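Local atomic coordinates of tyrosine specific protein phosphatase, putative (PDB entry 3M4U), a protein that removes phosphate from phosphotyrosine, counting the nucleolar protein NOPP44/46 among its substrates, and serves as a life cycle switch in Trypanosoma brucei. Residues V26-Q31 with S261-M266; R35-T40 with K269-V274; V119-L124 with G237-A242. All coordinates share one frame; numbering follows the deposited sequence.

How the contacts relate
The three contacts step inward from the N-terminal helix 14-31 and the loop after it to the core of the tyrosine phosphatase fold. Along the chain the segments run 26-31, 35-40, 119-124, 237-242, 261-266 and 269-274, so that contacts 1 and 2 interlace and contact 3 is nested within both. Contacts 1 and 2 have centres about 12 Å apart and use helix 258-269 and the turn that follows it. Contact 3, its centre about 18 Å from each of theirs, lies near the middle of the molecule, between the sheet and helix 234-250. Met266, Met273 and Val274 join the outer contacts to that helix, which begins at the P-loop of the phosphatase signature motif.

Contact 1: residues V26-Q31 with S261-M266; sequences VQLQRQ and SIVAAM
Gln31 has its CG swung to the far side of CB from the backbone N (chi1 151°), and with the chain extended beyond CG its terminal amide reaches across to Ala264. Leu28, whose CG instead lies beside its own backbone N, presents a methyl fork to the same helix. NE2 of Gln31 donates a nearly straight hydrogen bond of 2.8 Å to O of Ala264 (N-H...O 163°). The carbonyl oxygen lies close to the plane of the amide, while the donor is tilted somewhat out of the carbonyl plane. The other branch of that amide, OE1, comes to 3.3 Å from CB of Ala264, so one alanine meets both ends of the group. The two methyls of Leu28 divide the work: CD2 of Leu28 rests 3.8 Å from Ala264 CB, and CD1 of Leu28 is 3.9 Å from CG1 of Val263, the leucine and valine side chains meeting roughly at right angles. The two helix segments run almost parallel at 21°, their axes 10.0 Å apart. The end of helix 14-31 thus packs beside helix 258-269, where Gln29 bonds to Lys267, while Tyr280 of helix 277-290 touches both Leu28 and Val263.

Contact 2: residues R35-T40 with K269-V274; sequences RNINFT and KRFGMV
A type II beta turn from Arg270 to Met273, which in the tyrosine phosphatase fold connects helix 258-269 to the segment leading into helix 277-290, offers Phe271 to the loop carrying Ile37 and Phe39. The turn is closed by a backbone bond from Met273 N to Arg270 O of 3.3 Å. Gly272 occupies its third position with positive phi (107°), a place commonly taken by glycine in type II turns. Phe271 stands at the second position; its CB points toward the 35-40 loop, and with CG anti to the backbone N (chi1 -174°) the ring runs on past Ile37, so that CB and the CD1 side of the ring do the touching. CD1 of Ile37 lies 3.8 Å from CD1 of Phe271, approaching that ring obliquely. CZ of Phe39 comes to 4.1 Å from CB of Phe271, which sits at the edge of the Phe39 ring, near its plane. Ile37 also serves its own loop, its CG2 lying over one face of Phe39 but offset toward the rim, 3.9 Å above the plane. Arg270, whose CB points away from the 35-40 loop, bonds to the backbone oxygens of Ala231 and Gly232 in the P-loop, so neighbouring residues of the turn face the surface contact and the phosphate-binding loop. Phe39 is the N-cap residue of helix 40-44, and at that helix start OD1 of Asn38 accepts a 2.6 Å hydrogen bond from OG1 of Thr40 and a weak one from Thr40 N.

Contact 3: residues V119-L124 with G237-A242; sequences VMLTKL and GTLIGA
At its C-terminal end strand 117-120 gives way to loop at Leu121, and CA of Leu121 lies 8.9 Å from CA of Leu239 in helix 234-250. Side chains from both segments bridge that distance. With CG anti to the backbone N (chi1 180°) and chi2 at 59°, Leu239 turns CD2 alone of its two methyls to the strand end, and CD1 away from it. CD2 of Leu239 is the meeting point for both partners: it stands 4.1 Å from CG1 of Val119, the two side chains meeting at about a right angle, and 4.0 Å from CD2 of Leu121. CD1 of Leu121 is equally near that methyl, and it also lies 4.0 Å from CB of Leu239. Phe209, Leu213 and Ile216 of helix 206-217 touch Leu239 as well, while Val119 and Leu121 form backbone bonds with His228 at the end of strand 225-228. The helix starts at the end of the P-loop signature sequence, and Arg235 in its first turn makes a weak hydrogen bond to OG1 of Thr122. All three touching residues are buried and no hydrogen bond crosses; between these two segments, therefore, the strand end and the helix meet only by non-directional apolar contact.

Contact 1: residues V26-Q31 with S261-M266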
ATOM      1  N   VAL A  26     -19.283   6.249  -5.988  1.00 47.04           N
ATOM      2  CA  VAL A  26     -20.165   5.345  -6.717  1.00 46.48           C
ATOM      3  C   VAL A  26     -19.714   5.208  -8.175  1.00 48.15           C
ATOM      4  O   VAL A  26     -19.608   4.096  -8.711  1.00 46.96           O
ATOM      5  CB  VAL A  26     -21.637   5.836  -6.675  1.00 55.77           C
ATOM      6  CG1 VAL A  26     -22.520   5.014  -7.610  1.00 48.71           C
ATOM      7  CG2 VAL A  26     -22.178   5.817  -5.239  1.00 48.55           C
ATOM      8  N   GLN A  27     -19.437   6.341  -8.814  1.00 46.21           N
ATOM      9  CA  GLN A  27     -18.964   6.323 -10.194  1.00 48.50           C
ATOM     10  C   GLN A  27     -17.626   5.589 -10.309  1.00 53.12           C
ATOM     11  O   GLN A  27     -17.428   4.770 -11.222  1.00 51.52           O
ATOM     12  CB  GLN A  27     -18.855   7.744 -10.756  1.00 50.53           C
ATOM     13  CG  GLN A  27     -18.284   7.828 -12.181  1.00 55.57           C
ATOM     14  CD  GLN A  27     -18.394   9.237 -12.805  1.00 63.82           C
ATOM     15  OE1 GLN A  27     -17.424   9.760 -13.354  1.00 56.38           O
ATOM     16  NE2 GLN A  27     -19.582   9.840 -12.724  1.00 56.13           N
ATOM     17  N   LEU A  28     -16.709   5.888  -9.386  1.00 48.55           N
ATOM     18  CA  LEU A  28     -15.401   5.241  -9.378  1.00 46.68           C
ATOM     19  C   LEU A  28     -15.535   3.720  -9.167  1.00 48.69           C
ATOM     20  O   LEU A  28     -14.770   2.936  -9.736  1.00 38.23           O
ATOM     21  CB  LEU A  28     -14.480   5.875  -8.324  1.00 44.59           C
ATOM     22  CG  LEU A  28     -13.899   7.269  -8.605  1.00 44.00           C
ATOM     23  CD1 LEU A  28     -13.350   7.910  -7.345  1.00 43.88           C
ATOM     24  CD2 LEU A  28     -12.833   7.213  -9.678  1.00 41.58           C
ATOM     25  N   GLN A  29     -16.518   3.301  -8.372  1.00 42.06           N
ATOM     26  CA  GLN A  29     -16.677   1.881  -8.102  1.00 44.76           C
ATOM     27  C   GLN A  29     -17.126   1.088  -9.339  1.00 54.52           C
ATOM     28  O   GLN A  29     -16.672  -0.047  -9.572  1.00 55.55           O
ATOM     29  CB  GLN A  29     -17.611   1.646  -6.919  1.00 44.45           C
ATOM     30  CG  GLN A  29     -16.998   1.993  -5.554  1.00 46.84           C
ATOM     31  CD  GLN A  29     -15.736   1.171  -5.222  1.00 51.09           C
ATOM     32  OE1 GLN A  29     -14.743   1.197  -5.959  1.00 44.72           O
ATOM     33  NE2 GLN A  29     -15.771   0.457  -4.096  1.00 45.11           N
ATOM     34  N   ARG A  30     -17.997   1.685 -10.143  1.00 53.32           N
ATOM     35  CA  ARG A  30     -18.496   0.996 -11.331  1.00 59.32           C
ATOM     36  C   ARG A  30     -17.573   1.217 -12.522  1.00 56.74           C
ATOM     37  O   ARG A  30     -17.759   0.625 -13.581  1.00 58.85           O
ATOM     38  CB  ARG A  30     -19.938   1.408 -11.660  1.00 57.56           C
ATOM     39  CG  ARG A  30     -20.137   2.899 -11.933  1.00 62.22           C
ATOM     40  CD  ARG A  30     -21.599   3.279 -11.753  1.00 64.94           C
ATOM     41  NE  ARG A  30     -22.136   2.659 -10.544  1.00 73.72           N
ATOM     42  CZ  ARG A  30     -23.430   2.478 -10.295  1.00 77.32           C
ATOM     43  NH1 ARG A  30     -24.343   2.875 -11.174  1.00 80.40           N
ATOM     44  NH2 ARG A  30     -23.812   1.897  -9.164  1.00 76.13           N
ATOM     45  N   GLN A  31     -16.568   2.063 -12.339  1.00 51.83           N
ATOM     46  CA  GLN A  31     -15.622   2.330 -13.408  1.00 51.48           C
ATOM     47  C   GLN A  31     -15.068   1.041 -13.996  1.00 64.17           C
ATOM     48  O   GLN A  31     -15.028   0.870 -15.223  1.00 68.46           O
ATOM     49  CB  GLN A  31     -14.462   3.191 -12.912  1.00 54.98           C
ATOM     50  CG  GLN A  31     -13.175   2.929 -13.674  1.00 54.20           C
ATOM     51  CD  GLN A  31     -12.062   3.849 -13.261  1.00 57.97           C
ATOM     52  OE1 GLN A  31     -12.308   4.992 -12.851  1.00 63.77           O
ATOM     53  NE2 GLN A  31     -10.820   3.367 -13.365  1.00 46.23           N
ATOM     54  N   SER A 261      -9.203  11.662 -10.504  1.00 44.59           N
ATOM     55  CA  SER A 261      -8.439  11.006 -11.559  1.00 45.57           C
ATOM     56  C   SER A 261      -7.370  10.104 -10.973  1.00 45.91           C
ATOM     57  O   SER A 261      -7.136   9.000 -11.472  1.00 46.93           O
ATOM     58  CB  SER A 261      -7.797  12.040 -12.476  1.00 47.16           C
ATOM     59  OG  SER A 261      -8.800  12.777 -13.147  1.00 59.47           O
ATOM     60  N   ILE A 262      -6.719  10.591  -9.917  1.00 42.10           N
ATOM     61  CA  ILE A 262      -5.694   9.825  -9.244  1.00 41.29           C
ATOM     62  C   ILE A 262      -6.285   8.493  -8.825  1.00 40.20           C
ATOM     63  O   ILE A 262      -5.674   7.440  -9.027  1.00 36.98           O
ATOM     64  CB  ILE A 262      -5.161  10.555  -8.019  1.00 38.39           C
ATOM     65  CG1 ILE A 262      -4.243  11.687  -8.454  1.00 37.38           C
ATOM     66  CG2 ILE A 262      -4.408   9.590  -7.111  1.00 34.91           C
ATOM     67  CD1 ILE A 262      -3.844  12.599  -7.322  1.00 38.30           C
ATOM     68  N   VAL A 263      -7.485   8.535  -8.261  1.00 30.76           N
ATOM     69  CA  VAL A 263      -8.088   7.302  -7.807  1.00 38.29           C
ATOM     70  C   VAL A 263      -8.516   6.433  -8.999  1.00 42.58           C
ATOM     71  O   VAL A 263      -8.325   5.212  -8.983  1.00 44.18           O
ATOM     72  CB  VAL A 263      -9.254   7.544  -6.843  1.00 37.19           C
ATOM     73  CG1 VAL A 263      -9.960   6.237  -6.549  1.00 38.23           C
ATOM     74  CG2 VAL A 263      -8.755   8.154  -5.554  1.00 33.84           C
ATOM     75  N   ALA A 264      -9.066   7.070 -10.032  1.00 41.76           N
ATOM     76  CA  ALA A 264      -9.470   6.380 -11.262  1.00 45.95           C
ATOM     77  C   ALA A 264      -8.291   5.663 -11.911  1.00 39.57           C
ATOM     78  O   ALA A 264      -8.419   4.531 -12.376  1.00 37.53           O
ATOM     79  CB  ALA A 264     -10.092   7.363 -12.253  1.00 43.25           C
ATOM     80  N   ALA A 265      -7.147   6.334 -11.947  1.00 39.34           N
ATOM     81  CA  ALA A 265      -5.948   5.761 -12.535  1.00 37.29           C
ATOM     82  C   ALA A 265      -5.479   4.590 -11.692  1.00 40.26           C
ATOM     83  O   ALA A 265      -5.038   3.576 -12.233  1.00 41.56           O
ATOM     84  CB  ALA A 265      -4.862   6.805 -12.646  1.00 40.36           C
ATOM     85  N   MET A 266      -5.589   4.721 -10.368  1.00 39.38           N
ATOM     86  CA  MET A 266      -5.212   3.622  -9.476  1.00 36.31           C
ATOM     87  C   MET A 266      -6.097   2.393  -9.676  1.00 39.06           C
ATOM     88  O   MET A 266      -5.600   1.265  -9.782  1.00 39.76           O
ATOM     89  CB  MET A 266      -5.191   4.050  -8.000  1.00 31.63           C
ATOM     90  CG  MET A 266      -3.910   4.785  -7.590  1.00 34.01           C
ATOM     91  SD  MET A 266      -3.769   5.051  -5.811  1.00 33.32           S
ATOM     92  CE  MET A 266      -5.393   5.727  -5.420  1.00 33.33           C
TER

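Contact 2: residues R35-T40 with K269-V274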
ATOM      1  N   ARG A  35     -15.528  -8.676 -14.098  1.00 65.49           N
ATOM      2  CA  ARG A  35     -15.664  -9.836 -14.970  1.00 61.93           C
ATOM      3  C   ARG A  35     -15.002  -9.629 -16.326  1.00 60.89           C
ATOM      4  O   ARG A  35     -14.972 -10.538 -17.148  1.00 54.20           O
ATOM      5  CB  ARG A  35     -17.139 -10.204 -15.139  1.00 63.32           C
ATOM      6  N   ASN A  36     -14.457  -8.436 -16.548  1.00 63.75           N
ATOM      7  CA  ASN A  36     -13.875  -8.092 -17.845  1.00 64.19           C
ATOM      8  C   ASN A  36     -12.370  -7.848 -17.827  1.00 62.31           C
ATOM      9  O   ASN A  36     -11.815  -7.255 -18.752  1.00 61.13           O
ATOM     10  CB  ASN A  36     -14.563  -6.854 -18.409  1.00 67.93           C
ATOM     11  CG  ASN A  36     -14.955  -7.026 -19.850  1.00 76.49           C
ATOM     12  OD1 ASN A  36     -14.196  -6.682 -20.761  1.00 80.26           O
ATOM     13  ND2 ASN A  36     -16.144  -7.578 -20.073  1.00 72.34           N
ATOM     14  N   ILE A  37     -11.704  -8.295 -16.772  1.00 63.64           N
ATOM     15  CA  ILE A  37     -10.271  -8.058 -16.658  1.00 59.66           C
ATOM     16  C   ILE A  37      -9.472  -9.356 -16.763  1.00 47.84           C
ATOM     17  O   ILE A  37      -9.897 -10.400 -16.273  1.00 48.44           O
ATOM     18  CB  ILE A  37      -9.921  -7.307 -15.339  1.00 52.41           C
ATOM     19  CG1 ILE A  37     -10.606  -5.937 -15.310  1.00 49.80           C
ATOM     20  CG2 ILE A  37      -8.413  -7.153 -15.202  1.00 48.18           C
ATOM     21  CD1 ILE A  37     -10.450  -5.185 -14.006  1.00 43.53           C
ATOM     22  N   ASN A  38      -8.320  -9.286 -17.418  1.00 42.71           N
ATOM     23  CA  ASN A  38      -7.412 -10.422 -17.429  1.00 43.95           C
ATOM     24  C   ASN A  38      -6.701 -10.623 -16.081  1.00 42.68           C
ATOM     25  O   ASN A  38      -5.866  -9.809 -15.655  1.00 41.76           O
ATOM     26  CB  ASN A  38      -6.386 -10.303 -18.560  1.00 38.64           C
ATOM     27  CG  ASN A  38      -5.468 -11.511 -18.630  1.00 42.51           C
ATOM     28  OD1 ASN A  38      -5.634 -12.466 -17.867  1.00 40.88           O
ATOM     29  ND2 ASN A  38      -4.492 -11.478 -19.541  1.00 42.50           N
ATOM     30  N   PHE A  39      -7.026 -11.733 -15.427  1.00 41.37           N
ATOM     31  CA  PHE A  39      -6.439 -12.091 -14.145  1.00 41.58           C
ATOM     32  C   PHE A  39      -5.688 -13.414 -14.236  1.00 41.36           C
ATOM     33  O   PHE A  39      -5.736 -14.217 -13.300  1.00 41.56           O
ATOM     34  CB  PHE A  39      -7.535 -12.225 -13.092  1.00 37.39           C
ATOM     35  CG  PHE A  39      -8.075 -10.911 -12.592  1.00 37.52           C
ATOM     36  CD1 PHE A  39      -7.221  -9.928 -12.113  1.00 44.01           C
ATOM     37  CD2 PHE A  39      -9.441 -10.678 -12.553  1.00 42.13           C
ATOM     38  CE1 PHE A  39      -7.719  -8.725 -11.622  1.00 40.64           C
ATOM     39  CE2 PHE A  39      -9.951  -9.483 -12.059  1.00 46.71           C
ATOM     40  CZ  PHE A  39      -9.081  -8.500 -11.598  1.00 42.69           C
ATOM     41  N   THR A  40      -4.981 -13.635 -15.345  1.00 36.68           N
ATOM     42  CA  THR A  40      -4.521 -14.989 -15.682  1.00 41.27           C
ATOM     43  C   THR A  40      -3.463 -15.540 -14.727  1.00 39.50           C
ATOM     44  O   THR A  40      -3.663 -16.584 -14.106  1.00 41.31           O
ATOM     45  CB  THR A  40      -4.063 -15.095 -17.164  1.00 41.73           C
ATOM     46  OG1 THR A  40      -5.209 -14.977 -18.012  1.00 43.38           O
ATOM     47  CG2 THR A  40      -3.385 -16.436 -17.442  1.00 37.88           C
ATOM     48  N   LYS A 269      -5.186   0.359 -12.588  1.00 39.48           N
ATOM     49  CA  LYS A 269      -3.934  -0.387 -12.508  1.00 45.13           C
ATOM     50  C   LYS A 269      -4.016  -1.612 -11.594  1.00 43.77           C
ATOM     51  O   LYS A 269      -3.285  -2.592 -11.771  1.00 40.26           O
ATOM     52  CB  LYS A 269      -2.809   0.534 -12.054  1.00 37.53           C
ATOM     53  CG  LYS A 269      -2.610   1.730 -12.947  1.00 37.76           C
ATOM     54  CD  LYS A 269      -1.493   2.592 -12.411  1.00 37.49           C
ATOM     55  CE  LYS A 269      -1.258   3.806 -13.288  1.00 37.76           C
ATOM     56  NZ  LYS A 269      -0.572   3.431 -14.557  1.00 41.22           N
ATOM     57  N   ARG A 270      -4.908  -1.544 -10.616  1.00 40.82           N
ATOM     58  CA  ARG A 270      -5.100  -2.627  -9.672  1.00 39.65           C
ATOM     59  C   ARG A 270      -6.542  -2.554  -9.173  1.00 39.73           C
ATOM     60  O   ARG A 270      -6.897  -1.674  -8.385  1.00 39.51           O
ATOM     61  CB  ARG A 270      -4.081  -2.547  -8.513  1.00 32.27           C
ATOM     62  CG  ARG A 270      -4.207  -3.681  -7.489  1.00 34.77           C
ATOM     63  CD  ARG A 270      -3.037  -3.735  -6.474  1.00 35.47           C
ATOM     64  NE  ARG A 270      -3.350  -4.618  -5.341  1.00 31.72           N
ATOM     65  CZ  ARG A 270      -3.239  -5.948  -5.351  1.00 36.69           C
ATOM     66  NH1 ARG A 270      -2.805  -6.587  -6.442  1.00 37.50           N
ATOM     67  NH2 ARG A 270      -3.561  -6.650  -4.267  1.00 31.66           N
ATOM     68  N   PHE A 271      -7.372  -3.475  -9.657  1.00 36.65           N
ATOM     69  CA  PHE A 271      -8.791  -3.493  -9.314  1.00 41.45           C
ATOM     70  C   PHE A 271      -9.057  -3.358  -7.812  1.00 41.03           C
ATOM     71  O   PHE A 271      -8.621  -4.199  -7.024  1.00 38.49           O
ATOM     72  CB  PHE A 271      -9.467  -4.776  -9.844  1.00 40.13           C
ATOM     73  CG  PHE A 271     -10.965  -4.795  -9.646  1.00 42.51           C
ATOM     74  CD1 PHE A 271     -11.805  -4.179 -10.558  1.00 44.11           C
ATOM     75  CD2 PHE A 271     -11.528  -5.408  -8.539  1.00 40.15           C
ATOM     76  CE1 PHE A 271     -13.184  -4.188 -10.376  1.00 48.62           C
ATOM     77  CE2 PHE A 271     -12.903  -5.416  -8.351  1.00 41.60           C
ATOM     78  CZ  PHE A 271     -13.731  -4.802  -9.267  1.00 44.42           C
ATOM     79  N   GLY A 272      -9.783  -2.308  -7.428  1.00 38.23           N
ATOM     80  CA  GLY A 272     -10.247  -2.155  -6.056  1.00 34.53           C
ATOM     81  C   GLY A 272      -9.542  -1.085  -5.229  1.00 34.04           C
ATOM     82  O   GLY A 272      -9.978  -0.745  -4.129  1.00 30.72           O
ATOM     83  N   MET A 273      -8.435  -0.565  -5.742  1.00 33.14           N
ATOM     84  CA  MET A 273      -7.689   0.459  -5.013  1.00 36.95           C
ATOM     85  C   MET A 273      -8.626   1.493  -4.393  1.00 36.85           C
ATOM     86  O   MET A 273      -9.367   2.168  -5.108  1.00 36.49           O
ATOM     87  CB  MET A 273      -6.657   1.119  -5.925  1.00 36.51           C
ATOM     88  CG  MET A 273      -5.559   0.158  -6.359  1.00 32.84           C
ATOM     89  SD  MET A 273      -4.438  -0.282  -5.001  1.00 40.25           S
ATOM     90  CE  MET A 273      -3.193   1.018  -5.172  1.00 26.87           C
ATOM     91  N   VAL A 274      -8.581   1.601  -3.064  1.00 29.99           N
ATOM     92  CA  VAL A 274      -9.508   2.435  -2.284  1.00 36.62           C
ATOM     93  C   VAL A 274     -10.896   1.799  -2.184  1.00 34.20           C
ATOM     94  O   VAL A 274     -11.681   1.848  -3.134  1.00 34.16           O
ATOM     95  CB  VAL A 274      -9.638   3.875  -2.821  1.00 31.05           C
ATOM     96  CG1 VAL A 274     -10.353   4.722  -1.791  1.00 27.82           C
ATOM     97  CG2 VAL A 274      -8.266   4.454  -3.127  1.00 28.14           C
TER

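Contact 3: residues V119-L124 with G237-A242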
ATOM      1  N   VAL A 119       6.278  -0.496   2.952  1.00 33.95           N
ATOM      2  CA  VAL A 119       5.308   0.041   3.911  1.00 31.88           C
ATOM      3  C   VAL A 119       4.137  -0.927   4.118  1.00 30.99           C
ATOM      4  O   VAL A 119       3.519  -1.383   3.144  1.00 28.93           O
ATOM      5  CB  VAL A 119       4.788   1.454   3.484  1.00 36.71           C
ATOM      6  CG1 VAL A 119       3.915   2.072   4.583  1.00 29.09           C
ATOM      7  CG2 VAL A 119       5.959   2.392   3.166  1.00 30.23           C
ATOM      8  N   MET A 120       3.865  -1.254   5.383  1.00 27.70           N
ATOM      9  CA  MET A 120       2.824  -2.220   5.764  1.00 27.93           C
ATOM     10  C   MET A 120       1.739  -1.529   6.594  1.00 31.90           C
ATOM     11  O   MET A 120       2.022  -1.002   7.689  1.00 27.92           O
ATOM     12  CB  MET A 120       3.441  -3.369   6.572  1.00 30.00           C
ATOM     13  CG  MET A 120       2.454  -4.380   7.178  1.00 25.33           C
ATOM     14  SD  MET A 120       3.334  -5.780   7.925  1.00 28.24           S
ATOM     15  CE  MET A 120       2.006  -6.863   8.458  1.00 26.93           C
ATOM     16  N   LEU A 121       0.505  -1.536   6.079  1.00 25.29           N
ATOM     17  CA  LEU A 121      -0.578  -0.744   6.668  1.00 28.70           C
ATOM     18  C   LEU A 121      -1.516  -1.583   7.508  1.00 27.10           C
ATOM     19  O   LEU A 121      -2.651  -1.179   7.822  1.00 23.98           O
ATOM     20  CB  LEU A 121      -1.354   0.000   5.578  1.00 26.32           C
ATOM     21  CG  LEU A 121      -0.420   0.850   4.724  1.00 28.48           C
ATOM     22  CD1 LEU A 121      -1.127   1.402   3.499  1.00 27.41           C
ATOM     23  CD2 LEU A 121       0.184   1.972   5.575  1.00 31.94           C
ATOM     24  N   THR A 122      -1.032  -2.757   7.891  1.00 25.08           N
ATOM     25  CA  THR A 122      -1.873  -3.658   8.663  1.00 29.78           C
ATOM     26  C   THR A 122      -1.164  -4.310   9.838  1.00 31.06           C
ATOM     27  O   THR A 122       0.068  -4.428   9.857  1.00 33.29           O
ATOM     28  CB  THR A 122      -2.447  -4.782   7.766  1.00 30.15           C
ATOM     29  OG1 THR A 122      -3.423  -5.531   8.505  1.00 28.65           O
ATOM     30  CG2 THR A 122      -1.318  -5.715   7.272  1.00 25.31           C
ATOM     31  N   LYS A 123      -1.964  -4.732  10.815  1.00 30.32           N
ATOM     32  CA  LYS A 123      -1.513  -5.650  11.846  1.00 33.39           C
ATOM     33  C   LYS A 123      -1.549  -7.085  11.320  1.00 35.27           C
ATOM     34  O   LYS A 123      -2.222  -7.368  10.325  1.00 34.06           O
ATOM     35  CB  LYS A 123      -2.411  -5.520  13.068  1.00 36.77           C
ATOM     36  CG  LYS A 123      -2.474  -4.092  13.589  1.00 40.45           C
ATOM     37  CD  LYS A 123      -2.673  -4.060  15.089  1.00 44.47           C
ATOM     38  CE  LYS A 123      -4.105  -4.377  15.461  1.00 46.07           C
ATOM     39  NZ  LYS A 123      -4.367  -4.033  16.881  1.00 45.37           N
ATOM     40  N   LEU A 124      -0.824  -7.981  11.984  1.00 33.13           N
ATOM     41  CA  LEU A 124      -0.875  -9.403  11.671  1.00 34.87           C
ATOM     42  C   LEU A 124      -2.294  -9.947  11.846  1.00 37.68           C
ATOM     43  O   LEU A 124      -2.766 -10.714  11.001  1.00 35.71           O
ATOM     44  CB  LEU A 124       0.121 -10.175  12.533  1.00 31.80           C
ATOM     45  CG  LEU A 124       1.596  -9.854  12.257  1.00 31.98           C
ATOM     46  CD1 LEU A 124       2.481 -10.620  13.222  1.00 36.62           C
ATOM     47  CD2 LEU A 124       1.995 -10.162  10.789  1.00 34.08           C
ATOM     48  N   GLY A 237      -4.205   1.749  -1.463  1.00 32.43           N
ATOM     49  CA  GLY A 237      -4.536   2.766  -2.439  1.00 31.14           C
ATOM     50  C   GLY A 237      -4.773   4.127  -1.817  1.00 32.54           C
ATOM     51  O   GLY A 237      -4.460   5.150  -2.431  1.00 33.84           O
ATOM     52  N   THR A 238      -5.337   4.153  -0.609  1.00 33.26           N
ATOM     53  CA  THR A 238      -5.580   5.425   0.072  1.00 28.35           C
ATOM     54  C   THR A 238      -4.277   6.190   0.269  1.00 30.88           C
ATOM     55  O   THR A 238      -4.204   7.372  -0.054  1.00 35.00           O
ATOM     56  CB  THR A 238      -6.278   5.248   1.417  1.00 30.60           C
ATOM     57  OG1 THR A 238      -7.579   4.696   1.201  1.00 31.03           O
ATOM     58  CG2 THR A 238      -6.412   6.603   2.137  1.00 29.77           C
ATOM     59  N   LEU A 239      -3.248   5.491   0.757  1.00 32.80           N
ATOM     60  CA  LEU A 239      -1.922   6.067   1.041  1.00 32.15           C
ATOM     61  C   LEU A 239      -1.214   6.546  -0.207  1.00 30.66           C
ATOM     62  O   LEU A 239      -0.647   7.645  -0.233  1.00 26.35           O
ATOM     63  CB  LEU A 239      -1.021   5.048   1.758  1.00 29.28           C
ATOM     64  CG  LEU A 239       0.383   5.580   2.080  1.00 32.58           C
ATOM     65  CD1 LEU A 239       0.325   6.820   2.978  1.00 29.76           C
ATOM     66  CD2 LEU A 239       1.274   4.505   2.702  1.00 29.80           C
ATOM     67  N   ILE A 240      -1.243   5.706  -1.240  1.00 32.71           N
ATOM     68  CA  ILE A 240      -0.616   6.024  -2.510  1.00 29.13           C
ATOM     69  C   ILE A 240      -1.340   7.217  -3.133  1.00 33.22           C
ATOM     70  O   ILE A 240      -0.704   8.201  -3.547  1.00 32.52           O
ATOM     71  CB  ILE A 240      -0.596   4.802  -3.461  1.00 31.37           C
ATOM     72  CG1 ILE A 240       0.339   3.715  -2.914  1.00 32.56           C
ATOM     73  CG2 ILE A 240      -0.147   5.200  -4.855  1.00 27.08           C
ATOM     74  CD1 ILE A 240       0.522   2.521  -3.848  1.00 26.13           C
ATOM     75  N   GLY A 241      -2.668   7.143  -3.172  1.00 29.10           N
ATOM     76  CA  GLY A 241      -3.486   8.279  -3.583  1.00 31.83           C
ATOM     77  C   GLY A 241      -3.165   9.600  -2.872  1.00 33.91           C
ATOM     78  O   GLY A 241      -2.983  10.622  -3.526  1.00 34.94           O
ATOM     79  N   ALA A 242      -3.106   9.593  -1.541  1.00 27.97           N
ATOM     80  CA  ALA A 242      -2.773  10.800  -0.795  1.00 29.12           C
ATOM     81  C   ALA A 242      -1.392  11.350  -1.176  1.00 30.98           C
ATOM     82  O   ALA A 242      -1.235  12.552  -1.378  1.00 37.04           O
ATOM     83  CB  ALA A 242      -2.860  10.544   0.715  1.00 26.55           C
TER